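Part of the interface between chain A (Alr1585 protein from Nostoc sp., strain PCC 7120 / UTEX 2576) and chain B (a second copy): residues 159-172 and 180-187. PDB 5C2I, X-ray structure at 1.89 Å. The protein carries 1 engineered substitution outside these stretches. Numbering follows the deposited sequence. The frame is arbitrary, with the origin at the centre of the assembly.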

ATOM      1  N   ILE A 159       7.630   4.810  14.757  1.00 19.91           N
ATOM      2  CA  ILE A 159       8.984   5.432  14.690  1.00 19.56           C
ATOM      3  C   ILE A 159       8.970   6.907  15.144  1.00 19.45           C
ATOM      4  O   ILE A 159       9.801   7.312  15.911  1.00 18.74           O
ATOM      5  N   VAL A 160       7.994   7.700  14.720  1.00 20.16           N
ATOM      6  CA  VAL A 160       8.003   9.136  15.068  1.00 21.15           C
ATOM      7  C   VAL A 160       7.894   9.318  16.572  1.00 21.57           C
ATOM      8  O   VAL A 160       8.670  10.045  17.179  1.00 19.66           O
ATOM      9  N   ASP A 161       6.984   8.572  17.196  1.00 22.23           N
ATOM     10  CA  ASP A 161       6.863   8.607  18.647  1.00 23.38           C
ATOM     11  C   ASP A 161       8.135   8.138  19.350  1.00 21.02           C
ATOM     12  O   ASP A 161       8.548   8.744  20.341  1.00 20.98           O
ATOM     13  N   LEU A 162       8.740   7.064  18.844  1.00 19.12           N
ATOM     14  CA  LEU A 162       9.985   6.554  19.395  1.00 17.79           C
ATOM     15  C   LEU A 162      11.046   7.673  19.424  1.00 17.88           C
ATOM     16  O   LEU A 162      11.731   7.873  20.434  1.00 17.08           O
ATOM     17  N   LEU A 163      11.146   8.407  18.315  1.00 17.67           N
ATOM     18  CA  LEU A 163      12.146   9.483  18.208  1.00 17.66           C
ATOM     19  C   LEU A 163      11.875  10.575  19.253  1.00 17.99           C
ATOM     20  O   LEU A 163      12.828  11.101  19.846  1.00 17.96           O
ATOM     21  N   GLN A 164      10.606  10.948  19.433  1.00 18.33           N
ATOM     22  CA  GLN A 164      10.259  11.973  20.396  1.00 19.08           C
ATOM     23  C   GLN A 164      10.626  11.559  21.818  1.00 19.33           C
ATOM     24  O   GLN A 164      11.155  12.353  22.614  1.00 18.98           O
ATOM     25  N   ILE A 165      10.277  10.324  22.155  1.00 19.51           N
ATOM     26  CA  ILE A 165      10.511   9.816  23.486  1.00 20.55           C
ATOM     27  C   ILE A 165      12.016   9.732  23.739  1.00 19.84           C
ATOM     28  O   ILE A 165      12.489  10.127  24.789  1.00 19.63           O
ATOM     29  N   VAL A 166      12.775   9.260  22.751  1.00 19.22           N
ATOM     30  CA  VAL A 166      14.221   9.260  22.870  1.00 19.26           C
ATOM     31  C   VAL A 166      14.777  10.690  23.098  1.00 19.73           C
ATOM     32  O   VAL A 166      15.612  10.887  23.971  1.00 20.34           O
ATOM     33  N   ASN A 167      14.292  11.672  22.350  1.00 19.67           N
ATOM     34  CA  ASN A 167      14.754  13.024  22.513  1.00 20.69           C
ATOM     35  C   ASN A 167      14.417  13.593  23.907  1.00 22.03           C
ATOM     36  O   ASN A 167      15.191  14.372  24.461  1.00 22.65           O
ATOM     37  N   GLN A 168      13.291  13.182  24.463  1.00 22.26           N
ATOM     38  CA  GLN A 168      12.983  13.548  25.838  1.00 24.76           C
ATOM     39  C   GLN A 168      13.939  12.885  26.835  1.00 24.19           C
ATOM     40  O   GLN A 168      14.514  13.559  27.677  1.00 23.37           O
ATOM     41  N   ILE A 169      14.110  11.580  26.714  1.00 22.64           N
ATOM     42  CA  ILE A 169      15.009  10.831  27.582  1.00 23.66           C
ATOM     43  C   ILE A 169      16.425  11.423  27.553  1.00 23.29           C
ATOM     44  O   ILE A 169      17.066  11.576  28.607  1.00 23.81           O
ATOM     45  N   THR A 170      16.910  11.798  26.365  1.00 22.08           N
ATOM     46  CA  THR A 170      18.279  12.247  26.240  1.00 22.78           C
ATOM     47  C   THR A 170      18.576  13.616  26.882  1.00 23.82           C
ATOM     48  O   THR A 170      19.751  13.943  27.072  1.00 24.32           O
ATOM     49  N   GLN A 171      17.561  14.411  27.192  1.00 25.17           N
ATOM     50  CA  GLN A 171      17.819  15.710  27.780  1.00 28.07           C
ATOM     51  C   GLN A 171      18.525  15.599  29.106  1.00 28.64           C
ATOM     52  O   GLN A 171      19.547  16.262  29.293  1.00 28.62           O
ATOM     53  N   LYS A 172      17.995  14.778  30.015  1.00 28.16           N
ATOM     54  CA  LYS A 172      18.647  14.630  31.315  1.00 30.89           C
ATOM     55  C   LYS A 172      19.867  13.748  31.171  1.00 29.69           C
ATOM     56  O   LYS A 172      20.848  13.929  31.871  1.00 28.62           O
TER
ATOM     57  N   VAL B 180      24.340  19.010  21.896  1.00 23.96           N
ATOM     58  CA  VAL B 180      23.772  19.408  23.174  1.00 24.50           C
ATOM     59  C   VAL B 180      22.270  19.223  23.185  1.00 24.21           C
ATOM     60  O   VAL B 180      21.637  19.200  24.249  1.00 24.37           O
ATOM     61  N   HIS B 181      21.692  19.090  21.995  1.00 23.62           N
ATOM     62  CA  HIS B 181      20.243  18.923  21.879  1.00 23.36           C
ATOM     63  C   HIS B 181      19.875  18.387  20.509  1.00 21.81           C
ATOM     64  O   HIS B 181      20.558  18.701  19.520  1.00 21.38           O
ATOM     65  N   ARG B 182      18.805  17.589  20.469  1.00 20.58           N
ATOM     66  CA  ARG B 182      18.298  17.045  19.204  1.00 19.72           C
ATOM     67  C   ARG B 182      16.779  17.134  19.180  1.00 19.24           C
ATOM     68  O   ARG B 182      16.110  16.881  20.205  1.00 19.30           O
ATOM     69  N   GLU B 183      16.251  17.479  18.005  1.00 18.56           N
ATOM     70  CA  GLU B 183      14.851  17.316  17.697  1.00 18.14           C
ATOM     71  C   GLU B 183      14.671  16.484  16.415  1.00 18.27           C
ATOM     72  O   GLU B 183      15.532  16.492  15.519  1.00 17.84           O
ATOM     73  N   ASP B 184      13.532  15.799  16.333  1.00 17.95           N
ATOM     74  CA  ASP B 184      13.099  15.078  15.157  1.00 18.21           C
ATOM     75  C   ASP B 184      11.748  15.633  14.770  1.00 18.72           C
ATOM     76  O   ASP B 184      10.703  15.229  15.331  1.00 19.18           O
ATOM     77  N   GLY B 185      11.769  16.586  13.835  1.00 19.60           N
ATOM     78  CA  GLY B 185      10.564  17.252  13.381  1.00 19.27           C
ATOM     79  C   GLY B 185       9.774  16.433  12.401  1.00 20.15           C
ATOM     80  O   GLY B 185      10.325  15.632  11.626  1.00 20.77           O
ATOM     81  N   PHE B 186       8.462  16.610  12.429  1.00 20.96           N
ATOM     82  CA  PHE B 186       7.569  15.925  11.508  1.00 21.32           C
ATOM     83  C   PHE B 186       6.368  16.803  11.197  1.00 22.55           C
ATOM     84  O   PHE B 186       6.180  17.874  11.793  1.00 22.55           O
ATOM     85  N   ILE B 187       5.603  16.386  10.204  1.00 24.66           N
ATOM     86  CA  ILE B 187       4.493  17.174   9.688  1.00 25.17           C
ATOM     87  C   ILE B 187       3.202  16.514  10.151  1.00 25.78           C
ATOM     88  O   ILE B 187       2.952  15.369   9.829  1.00 26.04           O
TER

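The contact centres on D184(B), which points toward the helix of chain A and takes chi1 m. N167(A), also chi1 m and pointing toward the strand, donates from ND2 to OD1 of D184(B) at 2.8 Å. The same carboxylate is held within its own chain by R182(B). NE of R182(B) lies 2.9 Å from OD1 of D184(B), and NH2 of R182(B) lies 2.9 Å from OD2 of D184(B). R182(B) points toward the helix, and its chi1, chi2 and chi3 are all t, so the extended side chain brings NE and NH2 to the two carboxylate oxygens of D184(B). OD1 of D184(B) therefore accepts from both chains.

Q164(A) makes the second direct hydrogen bond. Its CA-to-CB bond points sideways, but chi1 m and chi2 m fold the chain so that the amide comes nearer the strand. NE2 of Q164(A) donates to the backbone O of D184(B) at 2.8 Å, with a nearly straight angle of 168°. NE2 of Q164(A) also makes a weak bond of 3.4 Å to O of V160(A), one turn back in the helix.

Water 1 fills the space between these groups and uses four partners. It donates to OE1 of Q164(A) at 2.8 Å and to OE1 of E183(B) at 2.7 Å. It accepts from ND2 of N167(A) at 3.0 Å and from N of D184(B) at 2.9 Å. E183(B) points away at CB, but chi1 m and chi2 m bring its end nearer the helix. OE2 of E183(B) accepts from NE2 of H181(B) at 2.6 Å. Water 2 links the two backbones, donating to O of N167(A) and to O of R182(B), each at 2.9 Å.

Packing surrounds this polar centre. OD1 of N167(A) approaches CG of R182(B) at 3.6 Å, so the arginine's aliphatic part lies against the asparagine. L163(A), chi1 m and chi2 t, points toward the strand and brings CD1 to 3.6 Å from OD2 of D184(B).

At one end of the contact, V160(A), chi1 t, faces F186(B), chi1 p. CG1 of V160(A) is 3.5 Å from CD1 of F186(B) and sits over one face of the ring, a CH-pi contact. NE2 of Q164(A) lies at the edge of that ring, 3.9 Å from CD1 of F186(B). At the other end, Q171(A) points sideways with chi1 m, but its end comes nearer the strand. Its NE2 meets the edge of the H181(B) ring, 3.8 Å from CE1 of H181(B), and is hydrogen-bonded elsewhere in the structure.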

ATOM      1  CB  ILE A 159       9.618   5.248  13.287  1.00 20.18           C
ATOM      2  CG1 ILE A 159      11.036   5.790  13.230  1.00 20.34           C
ATOM      3  CG2 ILE A 159       8.805   5.910  12.185  1.00 21.66           C
ATOM      4  CD1 ILE A 159      11.978   5.269  14.289  1.00 19.92           C
ATOM      5  CB  VAL A 160       6.891   9.894  14.365  1.00 22.42           C
ATOM      6  CG1 VAL A 160       6.757  11.301  14.937  1.00 23.75           C
ATOM      7  CG2 VAL A 160       7.156   9.928  12.855  1.00 23.57           C
ATOM      8  CB  ASP A 161       5.724   7.689  19.108  1.00 26.81           C
ATOM      9  CG  ASP A 161       5.106   8.170  20.412  1.00 32.66           C
ATOM     10  OD1 ASP A 161       4.811   9.390  20.568  1.00 43.61           O
ATOM     11  OD2 ASP A 161       4.958   7.330  21.313  1.00 38.61           O
ATOM     12  CB  LEU A 162      10.493   5.387  18.587  1.00 17.42           C
ATOM     13  CG  LEU A 162      11.877   4.840  18.950  1.00 17.23           C
ATOM     14  CD1 LEU A 162      11.962   4.402  20.410  1.00 17.07           C
ATOM     15  CD2 LEU A 162      12.309   3.698  18.015  1.00 17.50           C
ATOM     16  CB  LEU A 163      12.177  10.083  16.814  1.00 17.51           C
ATOM     17  CG  LEU A 163      12.549   9.076  15.730  1.00 17.39           C
ATOM     18  CD1 LEU A 163      12.339   9.688  14.350  1.00 18.00           C
ATOM     19  CD2 LEU A 163      13.971   8.558  15.856  1.00 17.21           C
ATOM     20  CB  GLN A 164       8.761  12.353  20.350  1.00 19.36           C
ATOM     21  CG  GLN A 164       8.210  12.669  18.961  1.00 19.51           C
ATOM     22  CD  GLN A 164       9.060  13.710  18.191  1.00 20.07           C
ATOM     23  OE1 GLN A 164       9.173  14.857  18.614  1.00 20.48           O
ATOM     24  NE2 GLN A 164       9.587  13.314  17.040  1.00 19.62           N
ATOM     25  CB  ILE A 165       9.838   8.428  23.674  1.00 21.62           C
ATOM     26  CG1 ILE A 165       8.344   8.652  23.753  1.00 24.09           C
ATOM     27  CG2 ILE A 165      10.332   7.780  24.967  1.00 21.80           C
ATOM     28  CD1 ILE A 165       7.521   7.385  23.629  1.00 26.77           C
ATOM     29  CB  VAL A 166      14.897   8.608  21.663  1.00 19.21           C
ATOM     30  CG1 VAL A 166      16.383   8.896  21.644  1.00 19.71           C
ATOM     31  CG2 VAL A 166      14.672   7.100  21.699  1.00 18.86           C
ATOM     32  CB  ASN A 167      14.195  13.963  21.428  1.00 20.59           C
ATOM     33  CG  ASN A 167      14.787  13.666  20.080  1.00 19.84           C
ATOM     34  OD1 ASN A 167      15.873  13.059  19.989  1.00 19.87           O
ATOM     35  ND2 ASN A 167      14.120  14.089  19.039  1.00 19.61           N
ATOM     36  CB  GLN A 168      11.563  13.135  26.170  1.00 27.75           C
ATOM     37  CG  GLN A 168      11.085  13.591  27.531  1.00 31.88           C
ATOM     38  CD  GLN A 168       9.597  13.315  27.718  1.00 38.13           C
ATOM     39  OE1 GLN A 168       8.843  13.115  26.754  1.00 47.26           O
ATOM     40  NE2 GLN A 168       9.168  13.287  28.961  1.00 41.55           N
ATOM     41  CB  ILE A 169      15.050   9.327  27.194  1.00 23.49           C
ATOM     42  CG1 ILE A 169      13.734   8.658  27.581  1.00 24.56           C
ATOM     43  CG2 ILE A 169      16.270   8.643  27.792  1.00 24.59           C
ATOM     44  CD1 ILE A 169      13.529   7.333  26.917  1.00 24.70           C
ATOM     45  CB  THR A 170      18.796  12.204  24.791  1.00 22.45           C
ATOM     46  OG1 THR A 170      17.944  12.978  23.941  1.00 23.25           O
ATOM     47  CG2 THR A 170      18.806  10.769  24.295  1.00 22.45           C
ATOM     48  CB  GLN A 171      16.548  16.534  27.947  1.00 30.33           C
ATOM     49  CG  GLN A 171      15.983  16.961  26.602  1.00 31.78           C
ATOM     50  CD  GLN A 171      15.391  18.340  26.640  1.00 34.42           C
ATOM     51  OE1 GLN A 171      16.041  19.297  27.085  1.00 37.02           O
ATOM     52  NE2 GLN A 171      14.200  18.470  26.131  1.00 35.35           N
ATOM     53  CB  LYS A 172      17.687  14.082  32.363  1.00 33.23           C
ATOM     54  CG  LYS A 172      16.732  15.163  32.856  1.00 37.16           C
ATOM     55  CD  LYS A 172      16.059  14.820  34.174  1.00 40.47           C
ATOM     56  CE  LYS A 172      15.316  16.043  34.689  1.00 43.73           C
ATOM     57  NZ  LYS A 172      14.416  15.738  35.842  1.00 46.77           N
TER
ATOM     58  CB  VAL B 180      24.149  20.871  23.600  1.00 24.90           C
ATOM     59  CG1 VAL B 180      25.658  21.010  23.733  1.00 25.67           C
ATOM     60  CG2 VAL B 180      23.580  21.930  22.658  1.00 24.34           C
ATOM     61  CB  HIS B 181      19.521  20.262  22.113  1.00 23.93           C
ATOM     62  CG  HIS B 181      18.043  20.123  22.200  1.00 24.97           C
ATOM     63  ND1 HIS B 181      17.436  19.369  23.188  1.00 28.23           N
ATOM     64  CD2 HIS B 181      17.048  20.561  21.398  1.00 24.10           C
ATOM     65  CE1 HIS B 181      16.128  19.363  22.993  1.00 27.41           C
ATOM     66  NE2 HIS B 181      15.868  20.073  21.910  1.00 25.74           N
ATOM     67  CB  ARG B 182      18.715  15.576  19.019  1.00 19.38           C
ATOM     68  CG  ARG B 182      18.112  14.905  17.793  1.00 18.57           C
ATOM     69  CD  ARG B 182      18.643  13.512  17.543  1.00 18.83           C
ATOM     70  NE  ARG B 182      17.846  12.819  16.520  1.00 18.91           N
ATOM     71  CZ  ARG B 182      18.289  11.843  15.726  1.00 19.14           C
ATOM     72  NH1 ARG B 182      19.547  11.424  15.767  1.00 19.35           N
ATOM     73  NH2 ARG B 182      17.459  11.307  14.849  1.00 19.43           N
ATOM     74  CB  GLU B 183      14.146  18.659  17.539  1.00 18.56           C
ATOM     75  CG  GLU B 183      14.151  19.570  18.763  1.00 18.88           C
ATOM     76  CD  GLU B 183      13.240  19.130  19.887  1.00 19.49           C
ATOM     77  OE1 GLU B 183      12.343  18.241  19.694  1.00 21.05           O
ATOM     78  OE2 GLU B 183      13.413  19.656  21.013  1.00 19.77           O
ATOM     79  CB  ASP B 184      12.985  13.588  15.458  1.00 18.36           C
ATOM     80  CG  ASP B 184      14.343  12.894  15.536  1.00 18.71           C
ATOM     81  OD1 ASP B 184      14.997  12.950  16.627  1.00 19.02           O
ATOM     82  OD2 ASP B 184      14.768  12.327  14.493  1.00 18.38           O
ATOM     83  CB  PHE B 186       7.081  14.615  12.084  1.00 21.68           C
ATOM     84  CG  PHE B 186       6.262  14.772  13.369  1.00 21.41           C
ATOM     85  CD1 PHE B 186       6.900  14.821  14.592  1.00 21.02           C
ATOM     86  CD2 PHE B 186       4.895  14.929  13.323  1.00 21.56           C
ATOM     87  CE1 PHE B 186       6.201  14.956  15.753  1.00 21.80           C
ATOM     88  CE2 PHE B 186       4.168  15.087  14.486  1.00 22.36           C
ATOM     89  CZ  PHE B 186       4.830  15.126  15.708  1.00 22.16           C
ATOM     90  CB  ILE B 187       4.545  17.285   8.143  1.00 26.00           C
ATOM     91  CG1 ILE B 187       5.867  17.910   7.622  1.00 26.75           C
ATOM     92  CG2 ILE B 187       3.350  18.101   7.657  1.00 27.11           C
ATOM     93  CD1 ILE B 187       5.932  18.057   6.108  1.00 28.41           C
TER
HETATM   94  O   HOH W   1      11.759  15.846  18.617  1.00 16.51           O
HETATM   95  O   HOH W   2      17.055  15.784  22.684  1.00 32.21           O